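Local coordinates for protein alginate lyase (Bacteroides ovatus, PDB 3NNB) that probably cleaves the polysaccharide alginate by beta-elimination, at residues L275-M285 / I310-I318. Sequence-based numbering, arbitrary orientation.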
loop_
_atom_site.group_PDB
_atom_site.type_symbol
_atom_site.label_atom_id
_atom_site.label_comp_id
_atom_site.label_asym_id
_atom_site.label_seq_id
_atom_site.Cartn_x
_atom_site.Cartn_y
_atom_site.Cartn_z
ATOM N N LEU A 275 -11.470 -12.367 -5.730
ATOM C CA LEU A 275 -10.126 -12.601 -6.247
ATOM C C LEU A 275 -9.255 -11.379 -5.904
ATOM O O LEU A 275 -8.104 -11.514 -5.466
ATOM C CB LEU A 275 -10.153 -12.841 -7.734
ATOM C CG LEU A 275 -8.816 -13.102 -8.406
ATOM C CD1 LEU A 275 -8.163 -14.352 -7.838
ATOM C CD2 LEU A 275 -8.950 -13.218 -9.985
ATOM N N GLY A 276 -9.804 -10.194 -6.095
ATOM C CA GLY A 276 -9.081 -8.968 -5.765
ATOM C C GLY A 276 -8.637 -8.863 -4.316
ATOM O O GLY A 276 -7.490 -8.540 -4.053
ATOM N N TYR A 277 -9.521 -9.173 -3.386
ATOM C CA TYR A 277 -9.174 -9.101 -1.979
ATOM C C TYR A 277 -8.220 -10.238 -1.537
ATOM O O TYR A 277 -7.391 -10.034 -0.637
ATOM C CB TYR A 277 -10.435 -9.039 -1.103
ATOM C CG TYR A 277 -10.951 -7.627 -0.980
ATOM C CD1 TYR A 277 -10.229 -6.680 -0.297
ATOM C CD2 TYR A 277 -12.096 -7.190 -1.676
ATOM C CE1 TYR A 277 -10.667 -5.354 -0.202
ATOM C CE2 TYR A 277 -12.530 -5.849 -1.583
ATOM C CZ TYR A 277 -11.824 -4.956 -0.832
ATOM O OH TYR A 277 -12.220 -3.630 -0.776
ATOM N N THR A 278 -8.381 -11.428 -2.116
ATOM C CA THR A 278 -7.436 -12.527 -1.849
ATOM C C THR A 278 -6.021 -12.037 -2.220
ATOM O O THR A 278 -5.053 -12.223 -1.470
ATOM C CB THR A 278 -7.789 -13.760 -2.673
ATOM O OG1 THR A 278 -8.994 -14.363 -2.158
ATOM C CG2 THR A 278 -6.649 -14.808 -2.660
ATOM N N ILE A 279 -5.906 -11.410 -3.371
ATOM C CA ILE A 279 -4.605 -10.890 -3.844
ATOM C C ILE A 279 -4.097 -9.678 -3.020
ATOM O O ILE A 279 -2.936 -9.589 -2.712
ATOM C CB ILE A 279 -4.697 -10.540 -5.368
ATOM C CG1 ILE A 279 -4.872 -11.824 -6.174
ATOM C CG2 ILE A 279 -3.475 -9.710 -5.829
ATOM C CD1 ILE A 279 -5.235 -11.590 -7.649
ATOM N N PHE A 280 -4.999 -8.765 -2.699
ATOM C CA PHE A 280 -4.709 -7.590 -1.854
ATOM C C PHE A 280 -4.075 -8.049 -0.550
ATOM O O PHE A 280 -3.000 -7.555 -0.157
ATOM C CB PHE A 280 -6.041 -6.900 -1.588
ATOM C CG PHE A 280 -5.976 -5.503 -0.956
ATOM C CD1 PHE A 280 -5.421 -4.429 -1.621
ATOM C CD2 PHE A 280 -6.588 -5.273 0.273
ATOM C CE1 PHE A 280 -5.468 -3.142 -1.065
ATOM C CE2 PHE A 280 -6.626 -4.016 0.831
ATOM C CZ PHE A 280 -6.077 -2.953 0.168
ATOM N N ASN A 281 -4.686 -9.030 0.099
ATOM C CA ASN A 281 -4.189 -9.503 1.396
ATOM C C ASN A 281 -2.880 -10.262 1.229
ATOM O O ASN A 281 -1.972 -10.061 1.988
ATOM C CB ASN A 281 -5.255 -10.356 2.106
ATOM C CG ASN A 281 -5.248 -10.221 3.602
ATOM O OD1 ASN A 281 -4.788 -9.227 4.168
ATOM N ND2 ASN A 281 -5.859 -11.199 4.277
ATOM N N LEU A 282 -2.792 -11.116 0.209
ATOM C CA LEU A 282 -1.531 -11.829 -0.061
ATOM C C LEU A 282 -0.382 -10.855 -0.340
ATOM O O LEU A 282 0.758 -11.067 0.126
ATOM C CB LEU A 282 -1.686 -12.808 -1.235
ATOM C CG LEU A 282 -2.002 -14.242 -0.885
ATOM C CD1 LEU A 282 -2.517 -14.975 -2.137
ATOM C CD2 LEU A 282 -0.740 -14.914 -0.231
ATOM N N GLY A 283 -0.645 -9.801 -1.105
ATOM C CA GLY A 283 0.404 -8.799 -1.378
ATOM C C GLY A 283 0.888 -8.101 -0.092
ATOM O O GLY A 283 2.075 -7.829 0.068
ATOM N N HIS A 284 -0.024 -7.837 0.823
ATOM C CA HIS A 284 0.311 -7.226 2.097
ATOM C C HIS A 284 1.062 -8.211 3.009
ATOM O O HIS A 284 1.967 -7.814 3.769
ATOM C CB HIS A 284 -0.912 -6.660 2.773
ATOM C CG HIS A 284 -1.562 -5.586 1.973
ATOM N ND1 HIS A 284 -2.881 -5.224 2.160
ATOM C CD2 HIS A 284 -1.101 -4.850 0.934
ATOM C CE1 HIS A 284 -3.183 -4.272 1.286
ATOM N NE2 HIS A 284 -2.121 -4.014 0.543
HETATM N N MSE A 285 0.710 -9.493 2.912
HETATM C CA MSE A 285 1.476 -10.537 3.590
HETATM C C MSE A 285 2.929 -10.516 3.107
HETATM O O MSE A 285 3.846 -10.588 3.897
HETATM C CB MSE A 285 0.891 -11.927 3.363
HETATM C CG MSE A 285 -0.491 -12.103 3.985
HETATM SE SE MSE A 285 -1.293 -13.758 3.446
HETATM C CE MSE A 285 -3.062 -13.543 4.227
ATOM N N ILE A 310 1.348 -18.694 4.604
ATOM C CA ILE A 310 1.347 -17.992 3.316
ATOM C C ILE A 310 1.440 -18.959 2.136
ATOM O O ILE A 310 0.761 -18.787 1.111
ATOM C CB ILE A 310 2.462 -16.930 3.277
ATOM C CG1 ILE A 310 2.165 -15.822 4.313
ATOM C CG2 ILE A 310 2.619 -16.376 1.838
ATOM C CD1 ILE A 310 3.345 -14.831 4.529
ATOM N N THR A 311 2.223 -20.036 2.282
ATOM C CA THR A 311 2.289 -21.037 1.234
ATOM C C THR A 311 0.896 -21.647 0.972
ATOM O O THR A 311 0.505 -21.810 -0.171
ATOM C CB THR A 311 3.290 -22.164 1.591
ATOM O OG1 THR A 311 4.615 -21.600 1.683
ATOM C CG2 THR A 311 3.266 -23.276 0.517
ATOM N N ALA A 312 0.141 -21.935 2.019
ATOM C CA ALA A 312 -1.187 -22.512 1.829
ATOM C C ALA A 312 -2.080 -21.529 1.089
ATOM O O ALA A 312 -2.789 -21.893 0.155
ATOM C CB ALA A 312 -1.800 -22.899 3.136
ATOM N N ALA A 313 -1.955 -20.265 1.457
ATOM C CA ALA A 313 -2.777 -19.234 0.832
ATOM C C ALA A 313 -2.450 -19.105 -0.675
ATOM O O ALA A 313 -3.332 -18.878 -1.500
ATOM C CB ALA A 313 -2.628 -17.883 1.591
ATOM N N LEU A 314 -1.163 -19.185 -1.027
ATOM C CA LEU A 314 -0.725 -19.178 -2.409
ATOM C C LEU A 314 -1.201 -20.390 -3.179
ATOM O O LEU A 314 -1.642 -20.264 -4.337
ATOM C CB LEU A 314 0.815 -19.112 -2.468
ATOM C CG LEU A 314 1.438 -17.778 -2.051
ATOM C CD1 LEU A 314 2.942 -17.993 -1.775
ATOM C CD2 LEU A 314 1.280 -16.668 -3.126
ATOM N N LYS A 315 -1.110 -21.568 -2.562
ATOM C CA LYS A 315 -1.526 -22.799 -3.209
ATOM C C LYS A 315 -3.040 -22.834 -3.499
ATOM O O LYS A 315 -3.466 -23.458 -4.474
ATOM C CB LYS A 315 -1.104 -24.017 -2.370
ATOM C CG LYS A 315 0.368 -24.416 -2.428
ATOM C CD LYS A 315 0.589 -25.621 -1.524
ATOM C CE LYS A 315 2.044 -26.048 -1.388
ATOM N NZ LYS A 315 2.226 -26.967 -0.199
ATOM N N PHE A 316 -3.854 -22.162 -2.678
ATOM C CA PHE A 316 -5.301 -22.004 -2.980
ATOM C C PHE A 316 -5.447 -21.196 -4.285
ATOM O O PHE A 316 -6.303 -21.482 -5.136
ATOM C CB PHE A 316 -6.039 -21.295 -1.820
ATOM C CG PHE A 316 -7.368 -20.730 -2.243
ATOM C CD1 PHE A 316 -8.469 -21.547 -2.360
ATOM C CD2 PHE A 316 -7.463 -19.381 -2.614
ATOM C CE1 PHE A 316 -9.663 -21.035 -2.761
ATOM C CE2 PHE A 316 -8.673 -18.854 -3.039
ATOM C CZ PHE A 316 -9.769 -19.684 -3.144
ATOM N N LEU A 317 -4.651 -20.133 -4.414
ATOM C CA LEU A 317 -4.809 -19.212 -5.537
ATOM C C LEU A 317 -4.340 -19.753 -6.871
ATOM O O LEU A 317 -4.955 -19.503 -7.908
ATOM C CB LEU A 317 -4.068 -17.903 -5.249
ATOM C CG LEU A 317 -4.034 -16.845 -6.367
ATOM C CD1 LEU A 317 -5.467 -16.311 -6.672
ATOM C CD2 LEU A 317 -3.098 -15.702 -5.952
ATOM N N ILE A 318 -3.208 -20.449 -6.854
ATOM C CA ILE A 318 -2.495 -20.810 -8.085
ATOM C C ILE A 318 -3.361 -21.495 -9.157
ATOM O O ILE A 318 -3.281 -21.123 -10.317
ATOM C CB ILE A 318 -1.219 -21.641 -7.761
ATOM C CG1 ILE A 318 -0.153 -20.683 -7.248
ATOM C CG2 ILE A 318 -0.725 -22.442 -9.025
ATOM C CD1 ILE A 318 1.006 -21.307 -6.479
#
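Leu-282 is a knob seated in the hole between Ile-310, Ala-313, Leu-314 and Leu-317 of helix 310-317. Its two methyls divide the work: CD2 lies 3.9 Å from Leu-314 CD2 and 4.0 Å from Ala-313 CB, while CD1 meets Leu-317 CD2 at 3.9 Å. A branched leucine can fill several such corners at once, and Ala-313, whose side chain is CB alone, forms a floor against which CD2 can sit, with the helix axes 11.1 Å apart. Replacing Leu-282 by an alanine would probably open a gap in this hole and leave Leu-314 CD2 and Leu-317 CD2 without the methyls they meet.

Leu-317 holds CG anti to its backbone N (chi1 176°), which swings it toward segment 275-285; the two methyls then part, CD2 to Leu-282 and CD1 to 3.5 Å from Leu-275 CD1, where the two side chains cross at about a right angle. At the other end Met-285, a selenomethionine, slides past Ile-310 in the opposite direction, CB 4.0 Å from Ile-310 CD1. Thr-278 makes a looser contact, its methyl CG2 4.4 Å from Leu-317 CD1, while its hydroxyl bonds to the carbonyl of Ala-274. On the far side of helix 310-317, exposed Lys-315 suits the solvent-facing surface.

The two helices run nearly antiparallel, at 149°, within the largely helical alginate lyase fold. Helix 336-351 packs against both through Leu-275 and Leu-314, and helix 266-269 touches Thr-278 and Phe-316.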